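Ectonucleoside triphosphate diphosphohydrolase 4 (Homo sapiens, PDB 6WG5) belongs to the GDA1/CD39 nucleoside phosphatase family, a group of enzymes placed in the actin-like ATPase clan. Local coordinates at residues 285-290 with 317-322; 293-298 with 328-333; 347-352 with 445-450. One frame throughout, in Å; residues are numbered along the deposited sequence.

Contact 1: residues 285-290 with 317-322. With NAG (2-acetamido-2-deoxy-beta-D-glucopyranose), chain B.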
loop_
_atom_site.group_PDB
_atom_site.type_symbol
_atom_site.label_atom_id
_atom_site.label_comp_id
_atom_site.label_asym_id
_atom_site.label_seq_id
_atom_site.Cartn_x
_atom_site.Cartn_y
_atom_site.Cartn_z
ATOM N N ALA A 285 -2.026 16.441 -2.036
ATOM C CA ALA A 285 -2.625 17.076 -0.866
ATOM C C ALA A 285 -1.666 18.073 -0.229
ATOM O O ALA A 285 -2.074 19.170 0.171
ATOM C CB ALA A 285 -3.044 16.019 0.154
ATOM N N ALA A 286 -0.385 17.709 -0.122
ATOM C CA ALA A 286 0.595 18.630 0.443
ATOM C C ALA A 286 0.681 19.906 -0.381
ATOM O O ALA A 286 0.739 21.009 0.174
ATOM C CB ALA A 286 1.962 17.955 0.534
ATOM N N ARG A 287 0.686 19.777 -1.710
ATOM C CA ARG A 287 0.739 20.957 -2.565
ATOM C C ARG A 287 -0.488 21.834 -2.361
ATOM O O ARG A 287 -0.386 23.067 -2.360
ATOM C CB ARG A 287 0.868 20.538 -4.032
ATOM C CG ARG A 287 0.753 21.687 -5.035
ATOM C CD ARG A 287 1.930 22.647 -4.952
ATOM N NE ARG A 287 1.675 23.876 -5.698
ATOM C CZ ARG A 287 2.540 24.879 -5.820
ATOM N NH1 ARG A 287 3.737 24.808 -5.251
ATOM N NH2 ARG A 287 2.206 25.961 -6.513
ATOM N N GLN A 288 -1.659 21.220 -2.188
ATOM C CA GLN A 288 -2.871 22.003 -1.979
ATOM C C GLN A 288 -2.839 22.713 -0.631
ATOM O O GLN A 288 -3.222 23.883 -0.529
ATOM C CB GLN A 288 -4.104 21.104 -2.089
ATOM C CG GLN A 288 -5.425 21.854 -1.991
ATOM C CD GLN A 288 -5.562 22.931 -3.053
ATOM O OE1 GLN A 288 -5.525 22.646 -4.251
ATOM N NE2 GLN A 288 -5.712 24.178 -2.617
ATOM N N ARG A 289 -2.385 22.022 0.416
ATOM C CA ARG A 289 -2.245 22.667 1.717
ATOM C C ARG A 289 -1.241 23.810 1.649
ATOM O O ARG A 289 -1.406 24.837 2.319
ATOM C CB ARG A 289 -1.819 21.638 2.764
ATOM C CG ARG A 289 -2.842 20.533 3.007
ATOM C CD ARG A 289 -2.238 19.411 3.826
ATOM N NE ARG A 289 -1.606 19.928 5.032
ATOM C CZ ARG A 289 -0.611 19.332 5.679
ATOM N NH1 ARG A 289 -0.106 19.895 6.770
ATOM N NH2 ARG A 289 -0.112 18.185 5.240
ATOM N N TYR A 290 -0.193 23.648 0.839
ATOM C CA TYR A 290 0.805 24.699 0.682
ATOM C C TYR A 290 0.213 25.909 -0.031
ATOM O O TYR A 290 0.392 27.052 0.409
ATOM C CB TYR A 290 2.013 24.144 -0.077
ATOM C CG TYR A 290 3.071 25.165 -0.431
ATOM C CD1 TYR A 290 3.822 25.785 0.554
ATOM C CD2 TYR A 290 3.331 25.490 -1.755
ATOM C CE1 TYR A 290 4.795 26.714 0.232
ATOM C CE2 TYR A 290 4.302 26.412 -2.086
ATOM C CZ TYR A 290 5.032 27.021 -1.089
ATOM O OH TYR A 290 5.997 27.947 -1.414
ATOM N N TYR A 317 3.758 36.126 -6.341
ATOM C CA TYR A 317 4.462 35.415 -5.287
ATOM C C TYR A 317 5.513 34.502 -5.906
ATOM O O TYR A 317 5.217 33.735 -6.827
ATOM C CB TYR A 317 3.476 34.605 -4.447
ATOM C CG TYR A 317 4.100 33.918 -3.255
ATOM C CD1 TYR A 317 4.437 32.571 -3.301
ATOM C CD2 TYR A 317 4.350 34.617 -2.082
ATOM C CE1 TYR A 317 5.006 31.941 -2.210
ATOM C CE2 TYR A 317 4.918 33.998 -0.988
ATOM C CZ TYR A 317 5.244 32.661 -1.057
ATOM O OH TYR A 317 5.810 32.049 0.037
ATOM N N LEU A 318 6.743 34.591 -5.412
ATOM C CA LEU A 318 7.847 33.805 -5.950
ATOM C C LEU A 318 7.889 32.469 -5.221
ATOM O O LEU A 318 8.311 32.396 -4.062
ATOM C CB LEU A 318 9.167 34.561 -5.815
ATOM C CG LEU A 318 9.193 35.948 -6.464
ATOM C CD1 LEU A 318 10.594 36.530 -6.397
ATOM C CD2 LEU A 318 8.708 35.902 -7.909
ATOM N N ASP A 319 7.447 31.413 -5.902
ATOM C CA ASP A 319 7.316 30.101 -5.292
ATOM C C ASP A 319 8.550 29.272 -5.609
ATOM O O ASP A 319 8.752 28.908 -6.778
ATOM C CB ASP A 319 6.060 29.402 -5.804
ATOM C CG ASP A 319 5.795 28.084 -5.100
ATOM O OD1 ASP A 319 4.913 27.330 -5.564
ATOM O OD2 ASP A 319 6.472 27.803 -4.086
ATOM N N PRO A 320 9.398 28.945 -4.628
ATOM C CA PRO A 320 10.569 28.105 -4.924
ATOM C C PRO A 320 10.213 26.669 -5.253
ATOM O O PRO A 320 11.067 25.943 -5.780
ATOM C CB PRO A 320 11.391 28.188 -3.634
ATOM C CG PRO A 320 10.373 28.406 -2.567
ATOM C CD PRO A 320 9.301 29.261 -3.191
ATOM N N CYS A 321 8.987 26.241 -4.962
ATOM C CA CYS A 321 8.541 24.881 -5.215
ATOM C C CYS A 321 7.984 24.692 -6.620
ATOM O O CYS A 321 7.401 23.640 -6.906
ATOM C CB CYS A 321 7.486 24.484 -4.182
ATOM S SG CYS A 321 8.121 24.382 -2.493
ATOM N N LEU A 322 8.141 25.680 -7.499
ATOM C CA LEU A 322 7.710 25.558 -8.880
ATOM C C LEU A 322 8.907 25.681 -9.815
ATOM O O LEU A 322 9.900 26.331 -9.473
ATOM C CB LEU A 322 6.672 26.628 -9.245
ATOM C CG LEU A 322 5.249 26.384 -8.738
ATOM C CD1 LEU A 322 4.386 27.611 -8.979
ATOM C CD2 LEU A 322 4.631 25.159 -9.403
HETATM C C1 NAG B . -1.672 19.964 10.481
HETATM C C2 NAG B . -3.039 19.394 10.088
HETATM C C3 NAG B . -4.102 20.493 10.088
HETATM C C4 NAG B . -4.080 21.291 11.387
HETATM C C5 NAG B . -2.668 21.776 11.680
HETATM C C6 NAG B . -2.540 22.465 13.018
HETATM C C7 NAG B . -3.273 17.479 8.563
HETATM C C8 NAG B . -3.167 17.012 7.143
HETATM N N2 NAG B . -2.975 18.763 8.779
HETATM O O3 NAG B . -5.383 19.898 9.911
HETATM O O4 NAG B . -4.919 22.433 11.253
HETATM O O5 NAG B . -1.779 20.654 11.714
HETATM O O6 NAG B . -1.176 22.606 13.394
HETATM O O7 NAG B . -3.609 16.726 9.472
#

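Contact 2: residues 293-298 with 328-333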
loop_
_atom_site.group_PDB
_atom_site.type_symbol
_atom_site.label_atom_id
_atom_site.label_comp_id
_atom_site.label_asym_id
_atom_site.label_seq_id
_atom_site.Cartn_x
_atom_site.Cartn_y
_atom_site.Cartn_z
ATOM N N ARG A 293 -2.031 28.066 2.192
ATOM C CA ARG A 293 -1.401 29.006 3.110
ATOM C C ARG A 293 -0.847 30.217 2.367
ATOM O O ARG A 293 -0.876 31.335 2.892
ATOM C CB ARG A 293 -0.296 28.319 3.915
ATOM C CG ARG A 293 -0.046 28.988 5.263
ATOM C CD ARG A 293 1.206 28.478 5.956
ATOM N NE ARG A 293 0.968 27.267 6.739
ATOM C CZ ARG A 293 1.889 26.669 7.493
ATOM N NH1 ARG A 293 3.117 27.171 7.568
ATOM N NH2 ARG A 293 1.586 25.570 8.173
ATOM N N ILE A 294 -0.333 30.017 1.151
ATOM C CA ILE A 294 0.051 31.153 0.315
ATOM C C ILE A 294 -1.147 32.066 0.104
ATOM O O ILE A 294 -1.049 33.294 0.227
ATOM C CB ILE A 294 0.626 30.667 -1.028
ATOM C CG1 ILE A 294 1.969 29.971 -0.810
ATOM C CG2 ILE A 294 0.779 31.839 -2.008
ATOM C CD1 ILE A 294 2.534 29.336 -2.067
ATOM N N PHE A 295 -2.298 31.477 -0.222
ATOM C CA PHE A 295 -3.500 32.269 -0.451
ATOM C C PHE A 295 -3.919 33.001 0.817
ATOM O O PHE A 295 -4.209 34.203 0.789
ATOM C CB PHE A 295 -4.629 31.369 -0.952
ATOM C CG PHE A 295 -5.879 32.116 -1.294
ATOM C CD1 PHE A 295 -6.861 32.327 -0.340
ATOM C CD2 PHE A 295 -6.067 32.625 -2.567
ATOM C CE1 PHE A 295 -8.009 33.026 -0.651
ATOM C CE2 PHE A 295 -7.213 33.326 -2.886
ATOM C CZ PHE A 295 -8.186 33.529 -1.926
ATOM N N ALA A 296 -3.954 32.290 1.945
ATOM C CA ALA A 296 -4.399 32.903 3.191
ATOM C C ALA A 296 -3.448 34.005 3.640
ATOM O O ALA A 296 -3.888 35.023 4.187
ATOM C CB ALA A 296 -4.529 31.839 4.278
ATOM N N ASN A 297 -2.147 33.824 3.420
ATOM C CA ASN A 297 -1.153 34.775 3.902
ATOM C C ASN A 297 -1.053 36.029 3.045
ATOM O O ASN A 297 -0.195 36.874 3.318
ATOM C CB ASN A 297 0.220 34.101 3.986
ATOM C CG ASN A 297 0.348 33.191 5.190
ATOM O OD1 ASN A 297 -0.418 33.300 6.148
ATOM N ND2 ASN A 297 1.324 32.294 5.155
ATOM N N THR A 298 -1.901 36.177 2.024
ATOM C CA THR A 298 -1.860 37.382 1.205
ATOM C C THR A 298 -2.047 38.637 2.048
ATOM O O THR A 298 -1.474 39.687 1.731
ATOM C CB THR A 298 -2.928 37.311 0.113
ATOM O OG1 THR A 298 -2.675 36.181 -0.726
ATOM C CG2 THR A 298 -2.924 38.578 -0.741
ATOM N N ASP A 328 1.976 30.418 -12.598
ATOM C CA ASP A 328 0.847 29.678 -12.059
ATOM C C ASP A 328 -0.030 30.650 -11.284
ATOM O O ASP A 328 0.365 31.785 -11.004
ATOM C CB ASP A 328 1.321 28.523 -11.159
ATOM C CG ASP A 328 0.213 27.539 -10.827
ATOM O OD1 ASP A 328 -0.738 27.414 -11.629
ATOM O OD2 ASP A 328 0.297 26.882 -9.765
ATOM N N GLU A 329 -1.236 30.206 -10.936
ATOM C CA GLU A 329 -2.149 31.059 -10.192
ATOM C C GLU A 329 -3.022 30.209 -9.280
ATOM O O GLU A 329 -3.329 29.054 -9.585
ATOM C CB GLU A 329 -3.016 31.902 -11.136
ATOM C CG GLU A 329 -3.936 31.097 -12.035
ATOM C CD GLU A 329 -4.513 31.928 -13.167
ATOM O OE1 GLU A 329 -3.812 32.840 -13.654
ATOM O OE2 GLU A 329 -5.669 31.671 -13.568
ATOM N N ILE A 330 -3.406 30.800 -8.151
ATOM C CA ILE A 330 -4.281 30.174 -7.167
ATOM C C ILE A 330 -5.620 30.894 -7.205
ATOM O O ILE A 330 -5.673 32.120 -7.056
ATOM C CB ILE A 330 -3.678 30.231 -5.753
ATOM C CG1 ILE A 330 -2.288 29.589 -5.735
ATOM C CG2 ILE A 330 -4.599 29.542 -4.751
ATOM C CD1 ILE A 330 -1.525 29.835 -4.451
ATOM N N GLN A 331 -6.695 30.137 -7.399
ATOM C CA GLN A 331 -8.047 30.679 -7.431
ATOM C C GLN A 331 -8.838 30.099 -6.270
ATOM O O GLN A 331 -8.913 28.876 -6.115
ATOM C CB GLN A 331 -8.732 30.366 -8.761
ATOM C CG GLN A 331 -8.336 31.322 -9.871
ATOM C CD GLN A 331 -8.266 30.653 -11.228
ATOM O OE1 GLN A 331 -8.923 29.639 -11.472
ATOM N NE2 GLN A 331 -7.457 31.214 -12.119
ATOM N N GLN A 332 -9.426 30.977 -5.461
ATOM C CA GLN A 332 -10.054 30.556 -4.217
ATOM C C GLN A 332 -10.959 31.678 -3.731
ATOM O O GLN A 332 -10.508 32.819 -3.588
ATOM C CB GLN A 332 -8.981 30.216 -3.174
ATOM C CG GLN A 332 -9.446 29.367 -2.009
ATOM C CD GLN A 332 -8.278 28.737 -1.269
ATOM O OE1 GLN A 332 -7.386 28.148 -1.883
ATOM N NE2 GLN A 332 -8.270 28.870 0.051
ATOM N N ASN A 333 -12.231 31.355 -3.492
ATOM C CA ASN A 333 -13.225 32.337 -3.055
ATOM C C ASN A 333 -13.419 33.440 -4.091
ATOM O O ASN A 333 -13.721 34.585 -3.745
ATOM C CB ASN A 333 -12.847 32.950 -1.702
ATOM C CG ASN A 333 -12.697 31.908 -0.610
ATOM O OD1 ASN A 333 -13.341 30.860 -0.644
ATOM N ND2 ASN A 333 -11.847 32.196 0.370
#

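Contact 3: residues 347-352 with 445-450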
loop_
_atom_site.group_PDB
_atom_site.type_symbol
_atom_site.label_atom_id
_atom_site.label_comp_id
_atom_site.label_asym_id
_atom_site.label_seq_id
_atom_site.Cartn_x
_atom_site.Cartn_y
_atom_site.Cartn_z
ATOM N N LEU A 347 15.376 25.452 -1.094
ATOM C CA LEU A 347 14.499 26.409 -0.428
ATOM C C LEU A 347 13.069 25.888 -0.355
ATOM O O LEU A 347 12.336 26.216 0.585
ATOM C CB LEU A 347 14.550 27.754 -1.152
ATOM C CG LEU A 347 13.715 28.895 -0.566
ATOM C CD1 LEU A 347 14.089 29.162 0.884
ATOM C CD2 LEU A 347 13.888 30.153 -1.401
ATOM N N CYS A 348 12.658 25.077 -1.331
ATOM C CA CYS A 348 11.346 24.443 -1.262
ATOM C C CYS A 348 11.253 23.505 -0.066
ATOM O O CYS A 348 10.236 23.478 0.636
ATOM C CB CYS A 348 11.065 23.681 -2.558
ATOM S SG CYS A 348 9.467 22.853 -2.579
ATOM N N ARG A 349 12.310 22.725 0.182
ATOM C CA ARG A 349 12.294 21.787 1.299
ATOM C C ARG A 349 12.086 22.507 2.624
ATOM O O ARG A 349 11.315 22.045 3.473
ATOM C CB ARG A 349 13.592 20.980 1.328
ATOM C CG ARG A 349 13.757 20.028 0.161
ATOM C CD ARG A 349 14.907 19.060 0.382
ATOM N NE ARG A 349 16.196 19.739 0.492
ATOM C CZ ARG A 349 16.770 20.100 1.637
ATOM N NH1 ARG A 349 16.180 19.859 2.799
ATOM N NH2 ARG A 349 17.947 20.711 1.618
ATOM N N GLU A 350 12.764 23.639 2.823
ATOM C CA GLU A 350 12.598 24.386 4.065
ATOM C C GLU A 350 11.201 24.978 4.175
ATOM O O GLU A 350 10.650 25.059 5.278
ATOM C CB GLU A 350 13.644 25.497 4.157
ATOM C CG GLU A 350 15.078 25.014 4.015
ATOM C CD GLU A 350 15.439 23.945 5.031
ATOM O OE1 GLU A 350 14.758 23.859 6.075
ATOM O OE2 GLU A 350 16.402 23.190 4.783
ATOM N N THR A 351 10.614 25.388 3.052
ATOM C CA THR A 351 9.313 26.045 3.090
ATOM C C THR A 351 8.209 25.071 3.481
ATOM O O THR A 351 7.280 25.441 4.208
ATOM C CB THR A 351 9.008 26.675 1.732
ATOM O OG1 THR A 351 10.109 27.501 1.331
ATOM C CG2 THR A 351 7.749 27.522 1.804
ATOM N N ILE A 352 8.290 23.822 3.009
ATOM C CA ILE A 352 7.214 22.857 3.215
ATOM C C ILE A 352 7.378 22.058 4.500
ATOM O O ILE A 352 6.502 21.243 4.823
ATOM C CB ILE A 352 7.107 21.900 2.009
ATOM C CG1 ILE A 352 8.395 21.082 1.853
ATOM C CG2 ILE A 352 6.796 22.696 0.743
ATOM C CD1 ILE A 352 8.393 20.140 0.667
ATOM N N LYS A 445 6.799 17.934 -5.377
ATOM C CA LYS A 445 6.606 16.561 -4.927
ATOM C C LYS A 445 7.929 15.860 -4.650
ATOM O O LYS A 445 8.009 15.042 -3.728
ATOM C CB LYS A 445 5.789 15.789 -5.958
ATOM C CG LYS A 445 4.306 16.143 -5.928
ATOM C CD LYS A 445 3.634 15.855 -7.253
ATOM C CE LYS A 445 2.577 14.786 -7.124
ATOM N NZ LYS A 445 2.026 14.415 -8.457
ATOM N N SER A 446 8.974 16.161 -5.422
ATOM C CA SER A 446 10.281 15.576 -5.141
ATOM C C SER A 446 10.814 16.053 -3.796
ATOM O O SER A 446 11.394 15.269 -3.036
ATOM C CB SER A 446 11.265 15.920 -6.260
ATOM O OG SER A 446 11.488 17.315 -6.329
ATOM N N ALA A 447 10.624 17.338 -3.484
ATOM C CA ALA A 447 11.069 17.869 -2.198
ATOM C C ALA A 447 10.215 17.336 -1.058
ATOM O O ALA A 447 10.736 16.991 0.009
ATOM C CB ALA A 447 11.025 19.394 -2.223
ATOM N N TRP A 448 8.899 17.276 -1.259
ATOM C CA TRP A 448 8.020 16.686 -0.257
ATOM C C TRP A 448 8.388 15.228 -0.012
ATOM O O TRP A 448 8.485 14.783 1.138
ATOM C CB TRP A 448 6.566 16.816 -0.714
ATOM C CG TRP A 448 5.572 16.234 0.238
ATOM C CD1 TRP A 448 4.830 15.104 0.056
ATOM C CD2 TRP A 448 5.203 16.755 1.521
ATOM N NE1 TRP A 448 4.017 14.890 1.145
ATOM C CE2 TRP A 448 4.230 15.887 2.059
ATOM C CE3 TRP A 448 5.600 17.868 2.266
ATOM C CZ2 TRP A 448 3.653 16.095 3.307
ATOM C CZ3 TRP A 448 5.022 18.077 3.505
ATOM C CH2 TRP A 448 4.059 17.193 4.014
ATOM N N MET A 449 8.611 14.471 -1.087
ATOM C CA MET A 449 9.063 13.090 -0.949
ATOM C C MET A 449 10.332 13.018 -0.110
ATOM O O MET A 449 10.446 12.190 0.801
ATOM C CB MET A 449 9.304 12.487 -2.335
ATOM C CG MET A 449 9.376 10.970 -2.359
ATOM S SD MET A 449 10.666 10.348 -3.462
ATOM C CE MET A 449 12.098 10.487 -2.398
ATOM N N PHE A 450 11.297 13.890 -0.404
ATOM C CA PHE A 450 12.580 13.850 0.288
ATOM C C PHE A 450 12.418 14.138 1.776
ATOM O O PHE A 450 13.054 13.489 2.615
ATOM C CB PHE A 450 13.539 14.853 -0.352
ATOM C CG PHE A 450 14.918 14.838 0.240
ATOM C CD1 PHE A 450 15.902 14.020 -0.284
ATOM C CD2 PHE A 450 15.233 15.646 1.320
ATOM C CE1 PHE A 450 17.172 14.003 0.260
ATOM C CE2 PHE A 450 16.500 15.634 1.868
ATOM C CZ PHE A 450 17.472 14.813 1.336
#

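Contact 1: residues 285-290 with 317-322
The guanidinium of Arg287 and the carboxylate of Asp319 meet tip to tip and nearly coplanar, 23° apart, with OD1 of Asp319 at the guanidinium edge and the CD2 methyl of Leu322 over one face. The phenol ring of Tyr290 also takes the Asp319 carboxylate at its edge, while CB of Cys321 approaches that ring obliquely. NH1 of Arg287 stands 2.8 Å from OD1 of Asp319 in a salt bridge that uses the syn lone pair. A more bent bond of 3.2 Å runs from Arg287 NH2 to the same OD1. The other oxygen, Asp319 OD2, accepts from Tyr290 OH at 2.7 Å and from the backbone N of Cys321 at 3.1 Å, the two donors arriving from opposite faces of the carboxylate. The bond to Cys321 N makes an Asx turn within the type I beta turn Asp319-Leu322, where the chain leaves strand 317-319, an edge of a small three-stranded sheet, beside helix 283-296. CG of Tyr290 is anti to the backbone N (chi1 174°), starting a ring whose OH ends at the turn. SG of Cys321, disulfide-bonded to Cys348, lies 4.7 Å from the centroid of the Tyr290 ring, an oblique sulfur-aromatic contact. NE of Arg287 is paired with Glu291, so this cation serves two carboxylates. Elsewhere on the helix, the Arg289 guanidinium has the acetamido methyl C8 of a glycan NAG over the centre of one face.

Contact 2: residues 293-298 with 328-333
Phe295 and Ile330 mark the nearest approach of the two backbones, their CA atoms 7.1 Å apart, where the last turn of helix 283-296 passes the extended strand 327-332. No hydrogen bond joins the two segments; side chains fill the distance between the backbones. Within 293-298, the carbonyl oxygen of Phe295 accepts from both N and OG1 of Thr298, which reach it from the same face of the carbonyl plane; the OG1 bond is 2.9 Å. On the strand, Ile330 and Gln332 start toward the helix from their CB atoms and the intervening Gln331 away from it, as the pleat of a beta strand requires. Strand 327-332 is an edge of a three-stranded sheet and forms a beta hairpin with its antiparallel neighbour 335-341; Asn333, with positive phi, stands where the chain leaves the strand. The helix lies against one face of this hairpin, and Phe295 also touches Ile337 on the second strand. CB of Phe295 points toward the strand, and CG stands anti to the backbone N (chi1 -176°); the ring beyond it lies under Gln332 CB. That carbon sits over the centre of the ring face, 3.6 Å from the centroid and 13° off the normal, a CH-pi contact. CG2 of Ile330 comes obliquely to the ring, 4.1 Å from Phe295 CD2. The other branch of Ile330 meets the same helix one residue earlier: its CD1 methyl lies 3.9 Å from CG2 of Ile294, the two isoleucines crossing at about a right angle.

Contact 3: residues 347-352 with 445-450
Ala447 presents its single methyl to the helix 345-352, where it meets CG of Arg349, 3.7 Å from Ala447 CB, and SG of Cys348, 3.8 Å from the same carbon, with CD1 of Ile352 a little further off. So small a residue suits the point of nearest backbone approach, with the CA atoms of Arg349 and Ala447 5.4 Å apart. The two segment axes come within 9.0 Å and cross at -62°, an inclined helix-helix packing that joins the short helix 345-352 to the long helix 436-456. Beyond Ala447, the side chains of Arg349 and Phe450 slant across each other. CD of Arg349 approaches Phe450 CD2 to 3.6 Å; the touching atom is thus aliphatic, and the guanidinium plane beyond it is inclined to the ring by 57°. Ile352 covers the Trp448 side. Its CG1 lies between the backbone N and the carbonyl carbon (chi1 63°), and the CD1 methyl at the end of this branch rests against the opposing helix backbone, 3.5 Å from Trp448 N, as well as 3.9 Å from the indole atom CE3. The carbonyl oxygen of Ile352 meets the edge of the same indole near CZ3, whereas the indole NE1 donates to Phe281 O. The guanidinium of Arg349 pairs with Glu451 and Asp346. With no hydrogen bond between the two segments, their direct adhesion rests on close fit and dispersion; the charge of Arg349 is met at the flank, and Cys348 SG is also bonded to Cys321, tying the short helix covalently to the Cys321 turn, not to helix 436-456.

How the contacts relate
Contacts 1 and 3 are buried, whereas contact 2 lies further from the centre of the chain and is only partly covered. Helix 283-296 serves both contact 1 and contact 2, and their partner strands, 317-319 and 327-332, are the two edges of one sheet; Ile294 packs on Tyr317, and Leu322 on Asp328, where the two contacts meet. The disulfide Cys321-Cys348 links contacts 1 and 3, and, apart from it, Ala286 packs on Trp448. Contacts 2 and 3 do not touch. Their chemistry differs with position: buried contact 1 concentrates charge and hydrogen bonds on one carboxylate, contact 3 joins two helices by apolar fit, and the outlying contact 2 relies on an aromatic face and branched aliphatic groups.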